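Local atomic coordinates of cellulase (Uncultured bacterium, PDB entry 6XSO), a protein that probably cleaves internal beta-1,4-glucosidic links of cellulose and related plant polysaccharides, acting as a broad-specificity endoglucanase of glycoside hydrolase family 5. Residues L35-D40 with T56-P61; A78-V83 with Y116-V121; I157-K162 with R218-N223; H263-V268 with G301-I306. One frame throughout, in Å; residues are numbered along the deposited sequence.

How the contacts relate
The chain is a beta/alpha (TIM) barrel, and the four contacts follow one another along it without interleaving. Contacts 2 and 4 join neighbouring strands of the same eight-stranded barrel, 78-81 with 116-119 and 264-270 with 304-309; their centres are about 14 Å apart. Contact 1 lies in the loops beyond strand 31-34, its centre about 13 Å from that of contact 2, and L35 N probably bonds R80 O. Contact 3 is about 16 Å from contact 2 between centres, with I157 and F161 resting on I119. The barrel strands thus hold R80 and Q267 close together inside, contact 1 shapes loops at their C-terminal ends, and the helices of contact 3 pack outside.

Contact 1 (L35-D40 with T56-P61); sequences LGNTLD and TCWGQP
G36 meets Q60 through its carbonyl: CG of Q60 lies 3.8 Å from G36 O. That oxygen also takes the hydroxyl of T38, OG1 to O 2.8 Å, with the donor well above the carbonyl plane. N37 follows and carries most of the contact. Its CB lies in the plane of the W58 indole, at the edge of the ring, and OD1 comes up to the same edge, 3.4 Å from W58 CE3. The amide stands nearly upright against the ring, the two planes 78° apart; the indole also meets the ring of H123. No direct hydrogen bond crosses here; two waters do the joining. One donates to N37 O and accepts from the backbone N-H groups of W58 and Q60. The other accepts from N37 ND2, 3.0 Å away, and from Q60 NE2, while donating to W58 O. T38 presents OG1 to the bend of Q60, 3.6 Å from its CG; that side chain folds at chi2 (-60°), and its amide ends on G355 and D354. Last comes D40, whose O approaches W58 CZ3 at 4.3 Å. Its OD2 receives N37 N at 2.9 Å and OD1 receives T38 N at 2.8 Å, so the loop that presents N37 is held by its own carboxylate. Across the contact, T56-G59 makes a type I beta turn that puts W58 at its third position. R358 bonds both G36 O and T38 OG1. Segment 35-40 follows strand 31-34, with T38 touching E55 of helix 51-55; segment 56-61 leads from that helix towards helix 66-73, where L35 touches L67 and F68.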
loop_
_atom_site.group_PDB
_atom_site.type_symbol
_atom_site.label_atom_id
_atom_site.label_comp_id
_atom_site.label_asym_id
_atom_site.label_seq_id
_atom_site.Cartn_x
_atom_site.Cartn_y
_atom_site.Cartn_z
ATOM N N LEU A 35 0.087 8.300 4.265
ATOM C CA LEU A 35 0.072 8.773 5.653
ATOM C C LEU A 35 0.864 7.793 6.520
ATOM O O LEU A 35 0.333 7.050 7.352
ATOM C CB LEU A 35 -1.364 8.896 6.129
ATOM C CG LEU A 35 -1.536 9.573 7.500
ATOM C CD1 LEU A 35 -1.338 11.073 7.456
ATOM C CD2 LEU A 35 -2.920 9.233 8.085
ATOM N N GLY A 36 2.179 7.755 6.266
ATOM C CA GLY A 36 3.014 6.733 6.867
ATOM C C GLY A 36 3.395 7.011 8.321
ATOM O O GLY A 36 3.367 8.138 8.823
ATOM N N ASN A 37 3.767 5.919 9.007
ATOM C CA ASN A 37 4.250 5.950 10.387
ATOM C C ASN A 37 3.194 6.507 11.345
ATOM O O ASN A 37 3.513 7.122 12.369
ATOM C CB ASN A 37 5.572 6.718 10.518
ATOM C CG ASN A 37 6.786 5.938 10.023
ATOM O OD1 ASN A 37 6.698 4.835 9.460
ATOM N ND2 ASN A 37 7.949 6.530 10.240
ATOM N N THR A 38 1.928 6.258 11.038
ATOM C CA THR A 38 0.781 6.861 11.724
ATOM C C THR A 38 -0.100 5.748 12.244
ATOM O O THR A 38 0.213 5.138 13.283
ATOM C CB THR A 38 0.126 7.887 10.780
ATOM O OG1 THR A 38 1.121 8.840 10.352
ATOM C CG2 THR A 38 -0.954 8.657 11.516
ATOM N N LEU A 39 -1.177 5.376 11.543
ATOM C CA LEU A 39 -1.982 4.255 12.041
ATOM C C LEU A 39 -1.267 2.916 11.883
ATOM O O LEU A 39 -1.704 1.916 12.470
ATOM C CB LEU A 39 -3.334 4.216 11.335
ATOM C CG LEU A 39 -4.140 5.521 11.363
ATOM C CD1 LEU A 39 -5.523 5.356 10.739
ATOM C CD2 LEU A 39 -4.263 6.064 12.784
ATOM N N ASP A 40 -0.178 2.890 11.106
ATOM C CA ASP A 40 0.700 1.727 10.994
ATOM C C ASP A 40 1.758 1.656 12.091
ATOM O O ASP A 40 2.411 0.613 12.232
ATOM C CB ASP A 40 1.388 1.716 9.617
ATOM C CG ASP A 40 1.942 3.109 9.182
ATOM O OD1 ASP A 40 1.279 4.147 9.396
ATOM O OD2 ASP A 40 3.054 3.139 8.589
ATOM N N THR A 56 0.446 8.026 17.597
ATOM C CA THR A 56 1.561 8.940 17.814
ATOM C C THR A 56 2.863 8.255 18.237
ATOM O O THR A 56 3.848 8.949 18.510
ATOM C CB THR A 56 1.183 10.011 18.860
ATOM O OG1 THR A 56 1.055 9.426 20.169
ATOM C CG2 THR A 56 -0.139 10.707 18.503
ATOM N N CYS A 57 2.915 6.923 18.288
ATOM C CA CYS A 57 4.086 6.301 18.905
ATOM C C CYS A 57 5.348 6.409 18.058
ATOM O O CYS A 57 6.438 6.217 18.601
ATOM C CB CYS A 57 3.792 4.861 19.320
ATOM S SG CYS A 57 3.767 3.655 18.029
ATOM N N TRP A 58 5.245 6.743 16.767
ATOM C CA TRP A 58 6.421 6.980 15.935
ATOM C C TRP A 58 6.610 8.463 15.599
ATOM O O TRP A 58 7.260 8.801 14.600
ATOM C CB TRP A 58 6.390 6.116 14.676
ATOM C CG TRP A 58 6.673 4.647 14.936
ATOM C CD1 TRP A 58 7.056 4.073 16.118
ATOM C CD2 TRP A 58 6.614 3.585 13.981
ATOM N NE1 TRP A 58 7.217 2.710 15.960
ATOM C CE2 TRP A 58 6.952 2.389 14.654
ATOM C CE3 TRP A 58 6.297 3.529 12.619
ATOM C CZ2 TRP A 58 6.981 1.157 14.010
ATOM C CZ3 TRP A 58 6.327 2.303 11.984
ATOM C CH2 TRP A 58 6.664 1.142 12.670
ATOM N N GLY A 59 6.085 9.350 16.434
ATOM C CA GLY A 59 6.364 10.769 16.314
ATOM C C GLY A 59 5.516 11.536 15.328
ATOM O O GLY A 59 5.831 12.694 15.050
ATOM N N GLN A 60 4.488 10.940 14.780
ATOM C CA GLN A 60 3.540 11.724 14.006
ATOM C C GLN A 60 2.413 12.205 14.915
ATOM O O GLN A 60 2.080 11.551 15.907
ATOM C CB GLN A 60 2.958 10.884 12.881
ATOM C CG GLN A 60 3.982 10.398 11.866
ATOM C CD GLN A 60 4.726 11.519 11.162
ATOM O OE1 GLN A 60 4.175 12.587 10.906
ATOM N NE2 GLN A 60 5.993 11.277 10.853
ATOM N N PRO A 61 1.828 13.359 14.624
ATOM C CA PRO A 61 0.733 13.878 15.450
ATOM C C PRO A 61 -0.579 13.167 15.144
ATOM O O PRO A 61 -0.724 12.464 14.143
ATOM C CB PRO A 61 0.650 15.342 15.012
ATOM C CG PRO A 61 1.053 15.280 13.533
ATOM C CD PRO A 61 2.118 14.218 13.456
HETATM O O HOH W 1 3.380 8.093 14.985
HETATM O O HOH W 2 7.734 9.042 11.898
#

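Contact 2 (A78-V83 with Y116-V121)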
loop_
_atom_site.group_PDB
_atom_site.type_symbol
_atom_site.label_atom_id
_atom_site.label_comp_id
_atom_site.label_asym_id
_atom_site.label_seq_id
_atom_site.Cartn_x
_atom_site.Cartn_y
_atom_site.Cartn_z
ATOM N N ALA A 78 -5.293 10.904 -4.130
ATOM C CA ALA A 78 -5.464 9.642 -3.424
ATOM C C ALA A 78 -4.513 9.607 -2.243
ATOM O O ALA A 78 -3.408 10.152 -2.311
ATOM C CB ALA A 78 -5.181 8.458 -4.367
ATOM N N ILE A 79 -4.960 8.956 -1.166
ATOM C CA ILE A 79 -4.171 8.783 0.045
ATOM C C ILE A 79 -4.188 7.298 0.402
ATOM O O ILE A 79 -5.263 6.695 0.490
ATOM C CB ILE A 79 -4.730 9.616 1.213
ATOM C CG1 ILE A 79 -4.915 11.103 0.862
ATOM C CG2 ILE A 79 -3.829 9.462 2.451
ATOM C CD1 ILE A 79 -3.632 11.890 0.622
ATOM N N ARG A 80 -3.002 6.713 0.598
ATOM C CA ARG A 80 -2.890 5.405 1.228
ATOM C C ARG A 80 -2.751 5.625 2.732
ATOM O O ARG A 80 -1.898 6.406 3.174
ATOM C CB ARG A 80 -1.694 4.615 0.686
ATOM C CG ARG A 80 -1.477 3.220 1.344
ATOM C CD ARG A 80 -0.626 2.409 0.462
ATOM N NE ARG A 80 -0.220 1.065 0.861
ATOM C CZ ARG A 80 0.957 0.737 1.389
ATOM N NH1 ARG A 80 1.813 1.669 1.796
ATOM N NH2 ARG A 80 1.254 -0.541 1.568
ATOM N N VAL A 81 -3.580 4.923 3.502
ATOM C CA VAL A 81 -3.637 5.024 4.960
ATOM C C VAL A 81 -3.220 3.650 5.479
ATOM O O VAL A 81 -4.076 2.781 5.707
ATOM C CB VAL A 81 -5.037 5.440 5.438
ATOM C CG1 VAL A 81 -5.105 5.454 6.965
ATOM C CG2 VAL A 81 -5.383 6.839 4.895
ATOM N N PRO A 82 -1.926 3.398 5.654
ATOM C CA PRO A 82 -1.506 2.112 6.221
ATOM C C PRO A 82 -1.996 1.960 7.650
ATOM O O PRO A 82 -1.958 2.897 8.448
ATOM C CB PRO A 82 0.023 2.174 6.187
ATOM C CG PRO A 82 0.383 3.394 5.476
ATOM C CD PRO A 82 -0.794 4.294 5.383
ATOM N N VAL A 83 -2.428 0.748 7.989
ATOM C CA VAL A 83 -2.929 0.466 9.328
ATOM C C VAL A 83 -2.307 -0.834 9.816
ATOM O O VAL A 83 -2.322 -1.839 9.096
ATOM C CB VAL A 83 -4.468 0.334 9.372
ATOM C CG1 VAL A 83 -4.950 0.124 10.792
ATOM C CG2 VAL A 83 -5.153 1.537 8.804
ATOM N N TYR A 116 -9.413 9.319 -3.409
ATOM C CA TYR A 116 -9.427 7.894 -3.105
ATOM C C TYR A 116 -8.685 7.625 -1.798
ATOM O O TYR A 116 -7.762 8.343 -1.415
ATOM C CB TYR A 116 -8.738 7.100 -4.221
ATOM C CG TYR A 116 -9.502 7.080 -5.507
ATOM C CD1 TYR A 116 -9.420 8.131 -6.401
ATOM C CD2 TYR A 116 -10.328 6.020 -5.818
ATOM C CE1 TYR A 116 -10.135 8.124 -7.585
ATOM C CE2 TYR A 116 -11.039 5.997 -6.981
ATOM C CZ TYR A 116 -10.931 7.050 -7.869
ATOM O OH TYR A 116 -11.645 7.028 -9.033
ATOM N N CYS A 117 -9.084 6.552 -1.114
ATOM C CA CYS A 117 -8.446 6.133 0.126
ATOM C C CYS A 117 -8.209 4.627 0.083
ATOM O O CYS A 117 -9.143 3.860 -0.154
ATOM C CB CYS A 117 -9.318 6.466 1.339
ATOM S SG CYS A 117 -8.464 6.184 2.910
ATOM N N ILE A 118 -6.962 4.206 0.283
ATOM C CA ILE A 118 -6.621 2.790 0.432
ATOM C C ILE A 118 -6.334 2.526 1.906
ATOM O O ILE A 118 -5.499 3.207 2.507
ATOM C CB ILE A 118 -5.384 2.439 -0.414
ATOM C CG1 ILE A 118 -5.621 2.624 -1.912
ATOM C CG2 ILE A 118 -4.937 0.992 -0.120
ATOM C CD1 ILE A 118 -4.296 2.590 -2.734
ATOM N N ILE A 119 -6.985 1.503 2.482
ATOM C CA ILE A 119 -6.628 1.015 3.813
ATOM C C ILE A 119 -6.100 -0.409 3.670
ATOM O O ILE A 119 -6.554 -1.164 2.803
ATOM C CB ILE A 119 -7.761 1.051 4.848
ATOM C CG1 ILE A 119 -8.987 0.313 4.331
ATOM C CG2 ILE A 119 -8.081 2.511 5.216
ATOM C CD1 ILE A 119 -10.086 0.174 5.403
ATOM N N ASN A 120 -5.132 -0.772 4.506
ATOM C CA ASN A 120 -4.482 -2.075 4.352
ATOM C C ASN A 120 -4.281 -2.757 5.713
ATOM O O ASN A 120 -4.809 -2.335 6.745
ATOM C CB ASN A 120 -3.146 -1.968 3.583
ATOM C CG ASN A 120 -2.012 -1.408 4.440
ATOM O OD1 ASN A 120 -2.234 -0.914 5.542
ATOM N ND2 ASN A 120 -0.790 -1.491 3.931
ATOM N N VAL A 121 -3.496 -3.830 5.678
ATOM C CA VAL A 121 -2.975 -4.550 6.839
ATOM C C VAL A 121 -1.455 -4.441 6.695
ATOM O O VAL A 121 -0.880 -4.999 5.747
ATOM C CB VAL A 121 -3.466 -6.004 6.844
ATOM C CG1 VAL A 121 -2.715 -6.854 7.861
ATOM C CG2 VAL A 121 -4.980 -6.064 7.124
#
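I79 and I118 sit in the tight half of this parallel pairing, where three backbone bonds of 2.8 to 3.0 Å follow in close order: I79 N to Y116 O, I118 N to I79 O, and V81 N to I118 O. The last is nearly straight at 170°. On one face A78 CB lies against Y116 CB; on the other, V81 CG2 touches C117 SG at 3.7 Å. Beyond V81 the backbones part, and N120 N is buried with no partner. The N120 side chain makes the link there. With chi1 at 76°, its CG sits between the backbone N and carbonyl carbon, and OD1 reaches over to take V83 N at 3.0 Å, standing in for a main-chain carbonyl. The amide's other end, ND2, comes within 3.3 Å of R80 NH2, the guanidinium and amide planes 71° apart. These are two donors and do not bond each other; both converge on E171 OE2. R80 NH1 turns to E308, on the strand where GH5 enzymes carry their nucleophile. Strands 78-81 and 116-119 form a beta-alpha-beta unit with helix 97-111, which covers I79, C117 and I119, while F347 of strand 345-349 lies against A78, R80 and I118 within the barrel.

Contact 3 (I157-K162 with R218-N223); sequences IAEAFK and RGTGGN
A158 and T220 open a set of van der Waals contacts between two helix ends. The methyl of A158 faces the fork of the threonine, its CB 3.9 Å from T220 CG2 and about as near to OG1. E159 slides past T220 in the opposite direction, so that OE2 comes alongside the branch and lies 3.5 Å from T220 CB. The aliphatic run of K162 covers the next peptides: CD is 3.7 Å from T220 O and equally near G221 O. At the far end, N223 CB packs against K162 O at 3.3 Å.

The ionic interaction stays within one segment. K162 bends at chi3 (56°), which turns NZ back to E159 OE1, 2.9 Å away on the syn side of the carboxylate. The same NZ gives a hydrogen to a water at 2.8 Å, and that water donates to T220 O, so a single water links the ammonium of K162 to the carbonyl of T220.

The hydroxyl of T220 bonds to V217 O, three residues back in the last turn of helix 196-219, and to N224 ND2, which also bonds A158 O and so ties the two segments together.

The chain leaves helix 196-219 through G221, at positive phi (84°), with G221 N bonded to R218 O. C-terminal ends of neighbouring outer helices thus come together, as expected in the helical shell of a TIM barrel, on the side away from the C-terminal strand ends where such barrels hold their active sites.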
loop_
_atom_site.group_PDB
_atom_site.type_symbol
_atom_site.label_atom_id
_atom_site.label_comp_id
_atom_site.label_asym_id
_atom_site.label_seq_id
_atom_site.Cartn_x
_atom_site.Cartn_y
_atom_site.Cartn_z
ATOM N N ILE A 157 -13.031 -5.572 8.933
ATOM C CA ILE A 157 -12.750 -4.332 8.211
ATOM C C ILE A 157 -13.792 -4.133 7.121
ATOM O O ILE A 157 -14.332 -3.038 6.944
ATOM C CB ILE A 157 -11.324 -4.341 7.624
ATOM C CG1 ILE A 157 -10.265 -4.458 8.726
ATOM C CG2 ILE A 157 -11.084 -3.055 6.825
ATOM C CD1 ILE A 157 -8.890 -4.853 8.230
ATOM N N ALA A 158 -14.049 -5.183 6.337
ATOM C CA ALA A 158 -15.018 -5.086 5.250
ATOM C C ALA A 158 -16.398 -4.681 5.754
ATOM O O ALA A 158 -17.064 -3.828 5.142
ATOM C CB ALA A 158 -15.064 -6.411 4.489
ATOM N N GLU A 159 -16.847 -5.264 6.867
ATOM C CA GLU A 159 -18.141 -4.876 7.423
ATOM C C GLU A 159 -18.154 -3.410 7.820
ATOM O O GLU A 159 -19.143 -2.704 7.585
ATOM C CB GLU A 159 -18.460 -5.744 8.641
ATOM C CG GLU A 159 -18.797 -7.171 8.330
ATOM C CD GLU A 159 -20.142 -7.332 7.638
ATOM O OE1 GLU A 159 -20.870 -6.329 7.532
ATOM O OE2 GLU A 159 -20.446 -8.466 7.204
ATOM N N ALA A 160 -17.081 -2.935 8.455
ATOM C CA ALA A 160 -17.068 -1.557 8.934
ATOM C C ALA A 160 -17.192 -0.572 7.777
ATOM O O ALA A 160 -17.871 0.459 7.894
ATOM C CB ALA A 160 -15.792 -1.295 9.734
ATOM N N PHE A 161 -16.561 -0.882 6.647
ATOM C CA PHE A 161 -16.479 0.016 5.498
ATOM C C PHE A 161 -17.417 -0.375 4.363
ATOM O O PHE A 161 -17.334 0.222 3.282
ATOM C CB PHE A 161 -15.017 0.143 5.047
ATOM C CG PHE A 161 -14.167 0.881 6.046
ATOM C CD1 PHE A 161 -14.074 2.254 6.000
ATOM C CD2 PHE A 161 -13.493 0.201 7.054
ATOM C CE1 PHE A 161 -13.330 2.952 6.938
ATOM C CE2 PHE A 161 -12.738 0.887 7.986
ATOM C CZ PHE A 161 -12.670 2.272 7.942
ATOM N N LYS A 162 -18.366 -1.286 4.621
ATOM C CA LYS A 162 -19.205 -1.838 3.561
ATOM C C LYS A 162 -19.996 -0.768 2.812
ATOM O O LYS A 162 -20.151 -0.865 1.589
ATOM C CB LYS A 162 -20.139 -2.908 4.139
ATOM C CG LYS A 162 -21.109 -3.523 3.129
ATOM C CD LYS A 162 -21.794 -4.805 3.663
ATOM C CE LYS A 162 -22.519 -4.575 4.965
ATOM N NZ LYS A 162 -23.005 -5.869 5.562
ATOM N N ARG A 218 -15.462 -10.137 -0.225
ATOM C CA ARG A 218 -16.624 -10.270 -1.093
ATOM C C ARG A 218 -17.756 -11.003 -0.388
ATOM O O ARG A 218 -18.933 -10.754 -0.682
ATOM C CB ARG A 218 -16.244 -10.974 -2.385
ATOM C CG ARG A 218 -15.043 -10.345 -3.079
ATOM C CD ARG A 218 -15.479 -9.565 -4.271
ATOM N NE ARG A 218 -14.373 -9.056 -5.063
ATOM C CZ ARG A 218 -14.126 -7.756 -5.220
ATOM N NH1 ARG A 218 -14.892 -6.855 -4.614
ATOM N NH2 ARG A 218 -13.113 -7.363 -5.980
ATOM N N GLY A 219 -17.421 -11.890 0.555
ATOM C CA GLY A 219 -18.432 -12.643 1.279
ATOM C C GLY A 219 -19.296 -11.813 2.201
ATOM O O GLY A 219 -20.365 -12.277 2.620
ATOM N N THR A 220 -18.866 -10.598 2.534
ATOM C CA THR A 220 -19.692 -9.744 3.366
ATOM C C THR A 220 -20.840 -9.106 2.590
ATOM O O THR A 220 -21.721 -8.491 3.203
ATOM C CB THR A 220 -18.876 -8.655 4.056
ATOM O OG1 THR A 220 -18.292 -7.778 3.082
ATOM C CG2 THR A 220 -17.780 -9.230 4.900
ATOM N N GLY A 221 -20.823 -9.189 1.258
ATOM C CA GLY A 221 -21.964 -8.782 0.461
ATOM C C GLY A 221 -22.039 -7.297 0.159
ATOM O O GLY A 221 -21.122 -6.506 0.416
ATOM N N GLY A 222 -23.183 -6.924 -0.413
ATOM C CA GLY A 222 -23.440 -5.526 -0.709
ATOM C C GLY A 222 -22.366 -4.946 -1.602
ATOM O O GLY A 222 -21.864 -5.604 -2.528
ATOM N N ASN A 223 -21.980 -3.707 -1.302
ATOM C CA ASN A 223 -20.982 -3.024 -2.114
ATOM C C ASN A 223 -19.666 -3.781 -2.165
ATOM O O ASN A 223 -18.883 -3.591 -3.107
ATOM C CB ASN A 223 -20.687 -1.629 -1.553
ATOM C CG ASN A 223 -21.815 -0.637 -1.818
ATOM O OD1 ASN A 223 -22.699 -0.882 -2.637
ATOM N ND2 ASN A 223 -21.770 0.499 -1.136
HETATM O O HOH W 3 -23.991 -6.949 3.187
#

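Contact 4 (H263-V268 with G301-I306)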
loop_
_atom_site.group_PDB
_atom_site.type_symbol
_atom_site.label_atom_id
_atom_site.label_comp_id
_atom_site.label_asym_id
_atom_site.label_seq_id
_atom_site.Cartn_x
_atom_site.Cartn_y
_atom_site.Cartn_z
ATOM N N HIS A 263 -12.368 -5.804 -10.793
ATOM C CA HIS A 263 -12.305 -5.056 -9.545
ATOM C C HIS A 263 -11.123 -5.493 -8.705
ATOM O O HIS A 263 -11.189 -5.509 -7.474
ATOM C CB HIS A 263 -13.615 -5.154 -8.765
ATOM C CG HIS A 263 -14.772 -4.529 -9.467
ATOM N ND1 HIS A 263 -14.837 -3.178 -9.727
ATOM C CD2 HIS A 263 -15.911 -5.066 -9.966
ATOM C CE1 HIS A 263 -15.963 -2.908 -10.362
ATOM N NE2 HIS A 263 -16.632 -4.041 -10.521
ATOM N N ILE A 264 -9.999 -5.782 -9.366
ATOM C CA ILE A 264 -8.774 -6.243 -8.720
ATOM C C ILE A 264 -7.573 -5.509 -9.313
ATOM O O ILE A 264 -7.495 -5.286 -10.527
ATOM C CB ILE A 264 -8.643 -7.775 -8.868
ATOM C CG1 ILE A 264 -7.497 -8.303 -8.011
ATOM C CG2 ILE A 264 -8.420 -8.174 -10.338
ATOM C CD1 ILE A 264 -7.735 -8.160 -6.541
ATOM N N ALA A 265 -6.646 -5.126 -8.437
ATOM C CA ALA A 265 -5.388 -4.516 -8.823
ATOM C C ALA A 265 -4.253 -5.192 -8.069
ATOM O O ALA A 265 -4.460 -5.815 -7.023
ATOM C CB ALA A 265 -5.372 -3.022 -8.496
ATOM N N VAL A 266 -3.038 -5.071 -8.615
ATOM C CA VAL A 266 -1.831 -5.618 -7.999
ATOM C C VAL A 266 -0.951 -4.463 -7.553
ATOM O O VAL A 266 -0.804 -3.465 -8.273
ATOM C CB VAL A 266 -1.074 -6.554 -8.962
ATOM C CG1 VAL A 266 0.329 -6.920 -8.435
ATOM C CG2 VAL A 266 -1.908 -7.808 -9.214
ATOM N N GLN A 267 -0.357 -4.598 -6.371
ATOM C CA GLN A 267 0.497 -3.550 -5.832
ATOM C C GLN A 267 1.913 -4.040 -5.563
ATOM O O GLN A 267 2.130 -5.142 -5.047
ATOM C CB GLN A 267 -0.107 -2.947 -4.536
ATOM C CG GLN A 267 0.873 -2.053 -3.758
ATOM C CD GLN A 267 0.294 -1.357 -2.534
ATOM O OE1 GLN A 267 1.034 -0.758 -1.762
ATOM N NE2 GLN A 267 -1.020 -1.408 -2.373
ATOM N N VAL A 268 2.866 -3.173 -5.917
ATOM C CA VAL A 268 4.273 -3.310 -5.599
ATOM C C VAL A 268 4.749 -1.983 -5.016
ATOM O O VAL A 268 4.063 -0.961 -5.097
ATOM C CB VAL A 268 5.102 -3.651 -6.842
ATOM C CG1 VAL A 268 4.562 -4.913 -7.519
ATOM C CG2 VAL A 268 5.113 -2.477 -7.835
ATOM N N GLY A 301 -4.436 -6.798 -18.574
ATOM C CA GLY A 301 -5.648 -6.197 -18.053
ATOM C C GLY A 301 -5.749 -6.181 -16.551
ATOM O O GLY A 301 -6.850 -6.038 -16.012
ATOM N N ILE A 302 -4.630 -6.334 -15.857
ATOM C CA ILE A 302 -4.558 -6.242 -14.405
ATOM C C ILE A 302 -3.842 -4.932 -14.078
ATOM O O ILE A 302 -2.630 -4.810 -14.322
ATOM C CB ILE A 302 -3.826 -7.448 -13.806
ATOM C CG1 ILE A 302 -4.517 -8.753 -14.191
ATOM C CG2 ILE A 302 -3.737 -7.295 -12.285
ATOM C CD1 ILE A 302 -3.606 -9.955 -14.051
ATOM N N PRO A 303 -4.538 -3.936 -13.543
ATOM C CA PRO A 303 -3.888 -2.650 -13.264
ATOM C C PRO A 303 -2.965 -2.745 -12.059
ATOM O O PRO A 303 -3.123 -3.607 -11.187
ATOM C CB PRO A 303 -5.069 -1.705 -13.011
ATOM C CG PRO A 303 -6.160 -2.638 -12.450
ATOM C CD PRO A 303 -5.967 -3.941 -13.165
ATOM N N VAL A 304 -1.973 -1.865 -12.036
ATOM C CA VAL A 304 -0.941 -1.891 -11.009
ATOM C C VAL A 304 -0.891 -0.567 -10.268
ATOM O O VAL A 304 -1.003 0.518 -10.862
ATOM C CB VAL A 304 0.431 -2.241 -11.613
ATOM C CG1 VAL A 304 1.556 -2.133 -10.578
ATOM C CG2 VAL A 304 0.386 -3.626 -12.220
ATOM N N ILE A 305 -0.687 -0.670 -8.961
ATOM C CA ILE A 305 -0.443 0.463 -8.081
ATOM C C ILE A 305 0.960 0.320 -7.513
ATOM O O ILE A 305 1.298 -0.721 -6.935
ATOM C CB ILE A 305 -1.477 0.524 -6.935
ATOM C CG1 ILE A 305 -2.888 0.707 -7.487
ATOM C CG2 ILE A 305 -1.061 1.589 -5.895
ATOM C CD1 ILE A 305 -3.997 0.407 -6.457
ATOM N N ILE A 306 1.775 1.361 -7.666
ATOM C CA ILE A 306 3.057 1.465 -6.955
ATOM C C ILE A 306 2.707 2.202 -5.663
ATOM O O ILE A 306 2.619 3.442 -5.603
ATOM C CB ILE A 306 4.133 2.142 -7.803
ATOM C CG1 ILE A 306 4.384 1.324 -9.075
ATOM C CG2 ILE A 306 5.408 2.323 -6.991
ATOM C CD1 ILE A 306 5.342 2.033 -10.053
#
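V266 and I302 meet methyl to methyl, CG2 to CG2 at 3.6 Å, the two side chains crossing at a slant. For I302 this follows from chi1 of -58°, which sets CG2 anti to the backbone N and swings CG1 aside. Farther along, V268 and I306 meet in the same slanted fashion but less closely, V268 CG2 lying 4.1 Å from I306 CG1. V266 and V304 project from this face towards F297 of helix 279-298, and I306 packs on M290 of the same helix.

The other face belongs to Q267 and I305. Q267 is extended, and its CG passes 3.5 Å from I305 O on the adjoining strand before the amide goes on to H269. Near the start of the pairing, A265 CB fits between P303 CG and I305 CD1, about equally far from both, while the proline ring lays CD 3.3 Å from I264 O.

Between the faces the backbones are stitched in parallel by three bonds of 2.9 to 3.1 Å: V266 N to P303 O, I305 N to V266 O, and V268 N to I305 O. The two strand segments run at 31° to each other, in keeping with the twist of a closed barrel.

G301 ends helix 279-298 in a Schellman motif, and the chain passes through I302 and P303 into strand 304-309. Strand 264-270, helix 279-298 and strand 304-309 form a beta-alpha-beta crossover, the connection by which successive beta-alpha units of a TIM barrel are joined.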